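Local coordinates for chemotaxis protein cheA (Thermotoga maritima, PDB 1TQG), which probably relays phosphoryl groups through its histidine-phosphotransfer (Hpt) domain to response regulators in bacterial chemotaxis signalling, at residues I38-K49 with C64-R75. Numbering follows the deposited sequence.
Sequences INEAFRALHTLK and CHTLENILDKAR
The Phe42 ring has the Arg75 guanidinium lying flat over one face and His46 CB over the rim of the other, while Glu68 O meets its edge in the ring plane. Arg75 CZ stands 4.4 Å from the Phe42 ring centroid and the two planes differ by 22°, a stacked cation-pi pair. With CG anti to the backbone N (chi1 172°), the phenyl reaches into a hole formed by Glu68, Leu71, Asp72 and Arg75. The guanidinium is tethered at its far end by a water bridging Arg75 NH1 and Asn39 OD1; in the modelled conformer of Asp72, one of two, Arg75 NE forms a salt bridge with Asp72 OD1. Trimming Phe42 to an alanine would probably open a gap beside Leu71 and leave the guanidinium without its aromatic bed.

Deeper in, Leu71 wedges among Ile38, Ala41, Phe42 and Leu45, with Leu45 CD1 3.7 Å from Leu71 CD2. The two segments run nearly antiparallel (159° between their axes). Leu21, touching Leu45, and Ile89, touching Leu71, bring in the other two helices of the four-helix bundle, 3-30 and 83-103.

Farther along, the edge of the His46 imidazole faces the Glu68 carboxylate: ND1 donates to the syn side of Glu68 OE1 at 2.7 Å, nearly in the ring plane. Lys49 NZ and His65 ND1 both approach Glu68 OE2, whose position is less sure. His46 opens the His-x-x-Lys-Gly signature of Hpt domains, so it is probably the phosphoacceptor; the bond at ND1 would fix the ring's rotation, consistent with NE2 being turned outward for phosphoryl transfer.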
ATOM      1  N   ILE A  38       0.678  12.602  -0.600  1.00 15.55           N
ATOM      2  CA  ILE A  38       0.203  11.739  -1.707  1.00 13.85           C
ATOM      3  C   ILE A  38       1.362  10.926  -2.245  1.00 13.66           C
ATOM      4  O   ILE A  38       1.209   9.716  -2.480  1.00 14.29           O
ATOM      5  CB  ILE A  38      -0.523  12.553  -2.797  1.00 15.15           C
ATOM      6  CG1 ILE A  38      -1.752  13.259  -2.204  1.00 15.85           C
ATOM      7  CG2 ILE A  38      -0.833  11.703  -4.002  1.00 15.86           C
ATOM      8  CD1 ILE A  38      -2.336  14.236  -3.186  1.00 17.74           C
ATOM      9  N   ASN A  39       2.478  11.564  -2.488  1.00 14.00           N
ATOM     10  CA  ASN A  39       3.656  10.894  -2.969  1.00 14.28           C
ATOM     11  C   ASN A  39       4.161   9.807  -1.980  1.00 14.42           C
ATOM     12  O   ASN A  39       4.540   8.710  -2.422  1.00 15.54           O
ATOM     13  CB  ASN A  39       4.786  11.860  -3.259  1.00 16.44           C
ATOM     14  CG  ASN A  39       4.456  12.776  -4.408  1.00 23.28           C
ATOM     15  OD1 ASN A  39       3.779  12.459  -5.348  1.00 34.93           O
ATOM     16  ND2 ASN A  39       5.046  13.937  -4.387  1.00 29.02           N
ATOM     17  N   GLU A  40       4.133  10.067  -0.704  1.00 16.86           N
ATOM     18  CA  GLU A  40       4.511   9.083   0.288  1.00 19.47           C
ATOM     19  C   GLU A  40       3.691   7.811   0.183  1.00 17.57           C
ATOM     20  O   GLU A  40       4.181   6.692   0.294  1.00 18.12           O
ATOM     21  CB  GLU A  40       4.316   9.599   1.703  1.00 26.80           C
ATOM     22  CG  GLU A  40       5.270  10.590   2.226  1.00 30.09           C
ATOM     23  CD  GLU A  40       5.019  11.006   3.665  1.00 33.45           C
ATOM     24  OE1 GLU A  40       4.318  10.439   4.527  1.00 44.37           O
ATOM     25  OE2 GLU A  40       5.617  12.051   3.902  1.00 32.70           O
ATOM     26  N   ALA A  41       2.393   8.041   0.069  1.00 16.56           N
ATOM     27  CA  ALA A  41       1.516   6.886  -0.071  1.00 17.13           C
ATOM     28  C   ALA A  41       1.762   6.144  -1.366  1.00 15.20           C
ATOM     29  O   ALA A  41       1.812   4.875  -1.325  1.00 15.75           O
ATOM     30  CB  ALA A  41       0.075   7.372   0.006  1.00 18.04           C
ATOM     31  N   PHE A  42       1.893   6.856  -2.474  1.00 14.66           N
ATOM     32  CA  PHE A  42       2.246   6.220  -3.715  1.00 14.43           C
ATOM     33  C   PHE A  42       3.501   5.330  -3.584  1.00 13.74           C
ATOM     34  O   PHE A  42       3.505   4.193  -4.024  1.00 14.36           O
ATOM     35  CB  PHE A  42       2.405   7.320  -4.812  1.00 14.72           C
ATOM     36  CG  PHE A  42       2.966   6.706  -6.090  1.00 15.53           C
ATOM     37  CD1 PHE A  42       2.148   5.978  -6.948  1.00 15.23           C
ATOM     38  CD2 PHE A  42       4.297   6.822  -6.365  1.00 24.89           C
ATOM     39  CE1 PHE A  42       2.678   5.333  -8.043  1.00 20.28           C
ATOM     40  CE2 PHE A  42       4.838   6.171  -7.469  1.00 28.41           C
ATOM     41  CZ  PHE A  42       4.014   5.420  -8.301  1.00 26.47           C
ATOM     42  N   ARG A  43       4.554   5.878  -2.966  1.00 14.45           N
ATOM     43  CA  ARG A  43       5.824   5.200  -2.882  1.00 15.20           C
ATOM     44  C   ARG A  43       5.735   3.880  -2.083  1.00 15.21           C
ATOM     45  O   ARG A  43       6.306   2.863  -2.451  1.00 15.30           O
ATOM     46  CB  ARG A  43       6.916   6.030  -2.243  1.00 16.69           C
ATOM     47  CG  ARG A  43       7.256   7.228  -3.120  1.00 20.09           C
ATOM     48  CD  ARG A  43       8.475   7.906  -2.594  1.00 25.48           C
ATOM     49  NE  ARG A  43       8.257   8.740  -1.442  1.00 37.93           N
ATOM     50  CZ  ARG A  43       7.992  10.054  -1.385  1.00 36.35           C
ATOM     51  NH1 ARG A  43       7.834  10.820  -2.459  1.00 30.30           N
ATOM     52  NH2 ARG A  43       7.856  10.620  -0.186  1.00 28.19           N
ATOM     53  N   ALA A  44       4.953   3.955  -0.986  1.00 14.50           N
ATOM     54  CA  ALA A  44       4.785   2.735  -0.174  1.00 14.34           C
ATOM     55  C   ALA A  44       4.032   1.675  -0.948  1.00 13.63           C
ATOM     56  O   ALA A  44       4.392   0.514  -0.931  1.00 14.29           O
ATOM     57  CB  ALA A  44       4.046   3.126   1.113  1.00 16.26           C
ATOM     58  N   LEU A  45       2.946   2.061  -1.641  1.00 13.97           N
ATOM     59  CA  LEU A  45       2.196   1.102  -2.444  1.00 13.09           C
ATOM     60  C   LEU A  45       3.040   0.533  -3.551  1.00 13.76           C
ATOM     61  O   LEU A  45       2.908  -0.656  -3.892  1.00 13.91           O
ATOM     62  CB  LEU A  45       0.920   1.751  -2.996  1.00 14.23           C
ATOM     63  CG  LEU A  45      -0.163   2.002  -1.938  1.00 14.99           C
ATOM     64  CD1 LEU A  45      -1.137   3.048  -2.475  1.00 17.38           C
ATOM     65  CD2 LEU A  45      -0.820   0.727  -1.523  1.00 16.92           C
ATOM     66  N   HIS A  46       3.855   1.359  -4.185  1.00 13.72           N
ATOM     67  CA  HIS A  46       4.702   0.902  -5.276  1.00 13.77           C
ATOM     68  C   HIS A  46       5.720  -0.088  -4.735  1.00 13.45           C
ATOM     69  O   HIS A  46       5.989  -1.127  -5.370  1.00 14.42           O
ATOM     70  CB  HIS A  46       5.364   2.165  -5.902  1.00 14.10           C
ATOM     71  CG  HIS A  46       6.154   1.771  -7.096  1.00 15.47           C
ATOM     72  ND1 HIS A  46       5.571   1.337  -8.244  1.00 19.89           N
ATOM     73  CD2 HIS A  46       7.466   1.848  -7.363  1.00 17.54           C
ATOM     74  CE1 HIS A  46       6.442   1.097  -9.137  1.00 23.21           C
ATOM     75  NE2 HIS A  46       7.638   1.355  -8.658  1.00 19.88           N
ATOM     76  N   THR A  47       6.295   0.163  -3.562  1.00 14.71           N
ATOM     77  CA  THR A  47       7.243  -0.780  -2.966  1.00 15.22           C
ATOM     78  C   THR A  47       6.536  -2.110  -2.686  1.00 14.05           C
ATOM     79  O   THR A  47       7.035  -3.215  -2.964  1.00 14.75           O
ATOM     80  CB  THR A  47       7.873  -0.245  -1.651  1.00 17.31           C
ATOM     81  OG1 THR A  47       8.755   0.836  -1.984  1.00 20.35           O
ATOM     82  CG2 THR A  47       8.719  -1.291  -0.966  1.00 18.44           C
ATOM     83  N   LEU A  48       5.328  -2.058  -2.105  1.00 13.95           N
ATOM     84  CA  LEU A  48       4.577  -3.314  -1.840  1.00 12.77           C
ATOM     85  C   LEU A  48       4.304  -4.076  -3.109  1.00 12.72           C
ATOM     86  O   LEU A  48       4.425  -5.297  -3.123  1.00 13.57           O
ATOM     87  CB  LEU A  48       3.306  -2.959  -1.088  1.00 12.67           C
ATOM     88  CG  LEU A  48       3.431  -2.513   0.379  1.00 13.47           C
ATOM     89  CD1 LEU A  48       2.143  -1.860   0.836  1.00 16.77           C
ATOM     90  CD2 LEU A  48       3.831  -3.694   1.240  1.00 23.09           C
ATOM     91  N   LYS A  49       3.954  -3.386  -4.182  1.00 13.37           N
ATOM     92  CA  LYS A  49       3.693  -4.059  -5.453  1.00 14.03           C
ATOM     93  C   LYS A  49       4.925  -4.797  -5.901  1.00 13.98           C
ATOM     94  O   LYS A  49       4.866  -5.944  -6.380  1.00 15.32           O
ATOM     95  CB  LYS A  49       3.298  -3.020  -6.504  1.00 14.32           C
ATOM     96  CG  LYS A  49       2.845  -3.590  -7.853  1.00 17.52           C
ATOM     97  CD  LYS A  49       2.678  -2.542  -8.896  1.00 25.09           C
ATOM     98  CE  LYS A  49       3.913  -1.842  -9.413  1.00 40.14           C
ATOM     99  NZ  LYS A  49       3.779  -1.105 -10.693  1.00 45.17           N
ATOM    100  N   CYS A  64      -2.148  -4.090  -5.110  1.00 13.15           N
ATOM    101  CA  CYS A  64      -1.252  -2.931  -4.907  1.00 13.43           C
ATOM    102  C   CYS A  64      -1.153  -2.055  -6.119  1.00 13.50           C
ATOM    103  O   CYS A  64      -1.076  -0.844  -5.972  1.00 15.01           O
ATOM    104  CB  CYS A  64       0.162  -3.445  -4.548  1.00 13.43           C
ATOM    105  SG  CYS A  64       0.311  -4.206  -2.916  1.00 15.10           S
ATOM    106  N   HIS A  65      -1.221  -2.638  -7.313  1.00 13.60           N
ATOM    107  CA  HIS A  65      -1.207  -1.866  -8.533  1.00 14.38           C
ATOM    108  C   HIS A  65      -2.478  -1.039  -8.678  1.00 13.26           C
ATOM    109  O   HIS A  65      -2.380   0.137  -9.050  1.00 14.34           O
ATOM    110  CB  HIS A  65      -1.023  -2.795  -9.741  1.00 14.57           C
ATOM    111  CG  HIS A  65      -0.727  -1.970 -10.986  1.00 17.02           C
ATOM    112  ND1 HIS A  65      -0.005  -0.833 -11.088  1.00 22.37           N
ATOM    113  CD2 HIS A  65      -1.134  -2.270 -12.226  1.00 28.51           C
ATOM    114  CE1 HIS A  65       0.041  -0.425 -12.368  1.00 22.90           C
ATOM    115  NE2 HIS A  65      -0.661  -1.296 -13.057  1.00 26.89           N
ATOM    116  N   THR A  66      -3.645  -1.603  -8.450  1.00 13.14           N
ATOM    117  CA  THR A  66      -4.901  -0.850  -8.495  1.00 14.58           C
ATOM    118  C   THR A  66      -4.837   0.320  -7.546  1.00 14.21           C
ATOM    119  O   THR A  66      -5.252   1.454  -7.848  1.00 15.44           O
ATOM    120  CB  THR A  66      -6.090  -1.814  -8.210  1.00 16.39           C
ATOM    121  OG1 THR A  66      -6.173  -2.745  -9.255  1.00 19.25           O
ATOM    122  CG2 THR A  66      -7.394  -1.089  -8.090  1.00 19.12           C
ATOM    123  N   LEU A  67      -4.307   0.105  -6.340  1.00 14.43           N
ATOM    124  CA  LEU A  67      -4.261   1.168  -5.343  1.00 14.66           C
ATOM    125  C   LEU A  67      -3.254   2.211  -5.696  1.00 15.03           C
ATOM    126  O   LEU A  67      -3.474   3.419  -5.578  1.00 16.09           O
ATOM    127  CB  LEU A  67      -3.919   0.554  -3.973  1.00 15.47           C
ATOM    128  CG  LEU A  67      -4.954  -0.404  -3.391  1.00 16.46           C
ATOM    129  CD1 LEU A  67      -4.308  -1.111  -2.197  1.00 19.65           C
ATOM    130  CD2 LEU A  67      -6.239   0.288  -3.057  1.00 21.38           C
ATOM    131  N   GLU A  68      -2.072   1.793  -6.178  1.00 15.22           N
ATOM    132  CA  GLU A  68      -1.026   2.715  -6.603  1.00 15.74           C
ATOM    133  C   GLU A  68      -1.610   3.577  -7.742  1.00 16.43           C
ATOM    134  O   GLU A  68      -1.238   4.770  -7.771  1.00 17.55           O
ATOM    135  CB  GLU A  68       0.292   2.039  -6.931  1.00 19.54           C
ATOM    136  CG  GLU A  68       0.659   1.749  -8.317  1.00 25.43           C
ATOM    137  CD  GLU A  68       1.953   0.980  -8.490  1.00 21.81           C
ATOM    138  OE1 GLU A  68       2.894   1.178  -7.723  1.00 26.74           O
ATOM    139  OE2 GLU A  68       2.030   0.208  -9.483  1.00 28.88           O
ATOM    140  N   ASN A  69      -2.415   3.018  -8.641  1.00 15.35           N
ATOM    141  CA  ASN A  69      -2.972   3.814  -9.706  1.00 15.57           C
ATOM    142  C   ASN A  69      -3.825   4.918  -9.181  1.00 14.98           C
ATOM    143  O   ASN A  69      -3.843   6.037  -9.776  1.00 16.72           O
ATOM    144  CB  ASN A  69      -3.835   2.918 -10.645  1.00 17.57           C
ATOM    145  CG  ASN A  69      -3.019   2.047 -11.537  1.00 18.47           C
ATOM    146  OD1 ASN A  69      -1.811   2.215 -11.727  1.00 19.83           O
ATOM    147  ND2 ASN A  69      -3.638   1.022 -12.078  1.00 19.25           N
ATOM    148  N   ILE A  70      -4.592   4.740  -8.115  1.00 15.87           N
ATOM    149  CA  ILE A  70      -5.385   5.828  -7.487  1.00 15.51           C
ATOM    150  C   ILE A  70      -4.427   6.928  -7.040  1.00 14.25           C
ATOM    151  O   ILE A  70      -4.653   8.095  -7.382  1.00 15.66           O
ATOM    152  CB  ILE A  70      -6.213   5.280  -6.362  1.00 16.61           C
ATOM    153  CG1 ILE A  70      -7.218   4.209  -6.815  1.00 18.73           C
ATOM    154  CG2 ILE A  70      -6.923   6.446  -5.668  1.00 18.14           C
ATOM    155  CD1 ILE A  70      -7.867   3.467  -5.646  1.00 21.94           C
ATOM    156  N   LEU A  71      -3.381   6.571  -6.279  1.00 14.69           N
ATOM    157  CA  LEU A  71      -2.470   7.587  -5.785  1.00 14.86           C
ATOM    158  C   LEU A  71      -1.678   8.236  -6.874  1.00 14.17           C
ATOM    159  O   LEU A  71      -1.342   9.429  -6.759  1.00 15.11           O
ATOM    160  CB  LEU A  71      -1.519   7.057  -4.684  1.00 15.83           C
ATOM    161  CG  LEU A  71      -2.063   6.880  -3.278  1.00 16.41           C
ATOM    162  CD1 LEU A  71      -2.348   8.239  -2.607  1.00 17.21           C
ATOM    163  CD2 LEU A  71      -3.287   6.015  -3.208  1.00 20.11           C
ATOM    164  N   ASP A  72      -1.413   7.509  -7.957  1.00 14.74           N
ATOM    165  CA  ASP A  72      -0.698   8.079  -9.090  1.00 14.62           C
ATOM    166  C   ASP A  72      -1.539   9.099  -9.818  1.00 14.22           C
ATOM    167  O   ASP A  72      -1.071  10.179 -10.197  1.00 16.31           O
ATOM    168  CB  ASP A  72      -0.301   6.898  -9.970  1.00 16.63           C
ATOM    169  CG  ASP A  72       1.001   7.089 -10.709  0.70 15.40           C
ATOM    170  OD1 ASP A  72       1.690   8.114 -10.569  0.70 18.22           O
ATOM    171  OD2 ASP A  72       1.356   6.143 -11.440  0.70 18.03           O
ATOM    172  N   LYS A  73      -2.820   8.783  -9.993  1.00 14.56           N
ATOM    173  CA  LYS A  73      -3.755   9.802 -10.546  1.00 14.51           C
ATOM    174  C   LYS A  73      -3.756  11.027  -9.646  1.00 14.68           C
ATOM    175  O   LYS A  73      -3.692  12.165 -10.117  1.00 16.72           O
ATOM    176  CB  LYS A  73      -5.116   9.181 -10.749  1.00 15.48           C
ATOM    177  CG  LYS A  73      -5.212   8.171 -11.917  1.00 17.07           C
ATOM    178  CD  LYS A  73      -6.641   7.618 -11.970  1.00 20.32           C
ATOM    179  CE  LYS A  73      -6.787   6.669 -13.129  1.00 25.02           C
ATOM    180  NZ  LYS A  73      -7.846   5.649 -12.896  1.00 29.95           N
ATOM    181  N   ALA A  74      -3.794  10.820  -8.332  1.00 14.28           N
ATOM    182  CA  ALA A  74      -3.913  11.952  -7.432  1.00 13.70           C
ATOM    183  C   ALA A  74      -2.626  12.777  -7.451  1.00 13.36           C
ATOM    184  O   ALA A  74      -2.657  13.997  -7.398  1.00 14.79           O
ATOM    185  CB  ALA A  74      -4.212  11.435  -6.044  1.00 13.54           C
ATOM    186  N   ARG A  75      -1.436  12.120  -7.551  1.00 13.81           N
ATOM    187  CA  ARG A  75      -0.187  12.884  -7.505  1.00 15.60           C
ATOM    188  C   ARG A  75      -0.023  13.713  -8.792  1.00 15.47           C
ATOM    189  O   ARG A  75       0.712  14.681  -8.799  1.00 17.96           O
ATOM    190  CB  ARG A  75       0.993  11.977  -7.133  1.00 17.10           C
ATOM    191  CG  ARG A  75       1.586  11.259  -8.328  1.00 16.77           C
ATOM    192  CD  ARG A  75       2.645  10.307  -7.826  1.00 19.68           C
ATOM    193  NE  ARG A  75       3.237   9.550  -8.878  1.00 20.68           N
ATOM    194  CZ  ARG A  75       4.419   9.752  -9.487  1.00 21.57           C
ATOM    195  NH1 ARG A  75       5.230  10.714  -9.162  1.00 24.40           N
ATOM    196  NH2 ARG A  75       4.797   8.901 -10.454  1.00 29.24           N
TER
HETATM  197  O   HOH W   1       4.612  13.275  -7.664  1.00 28.22           O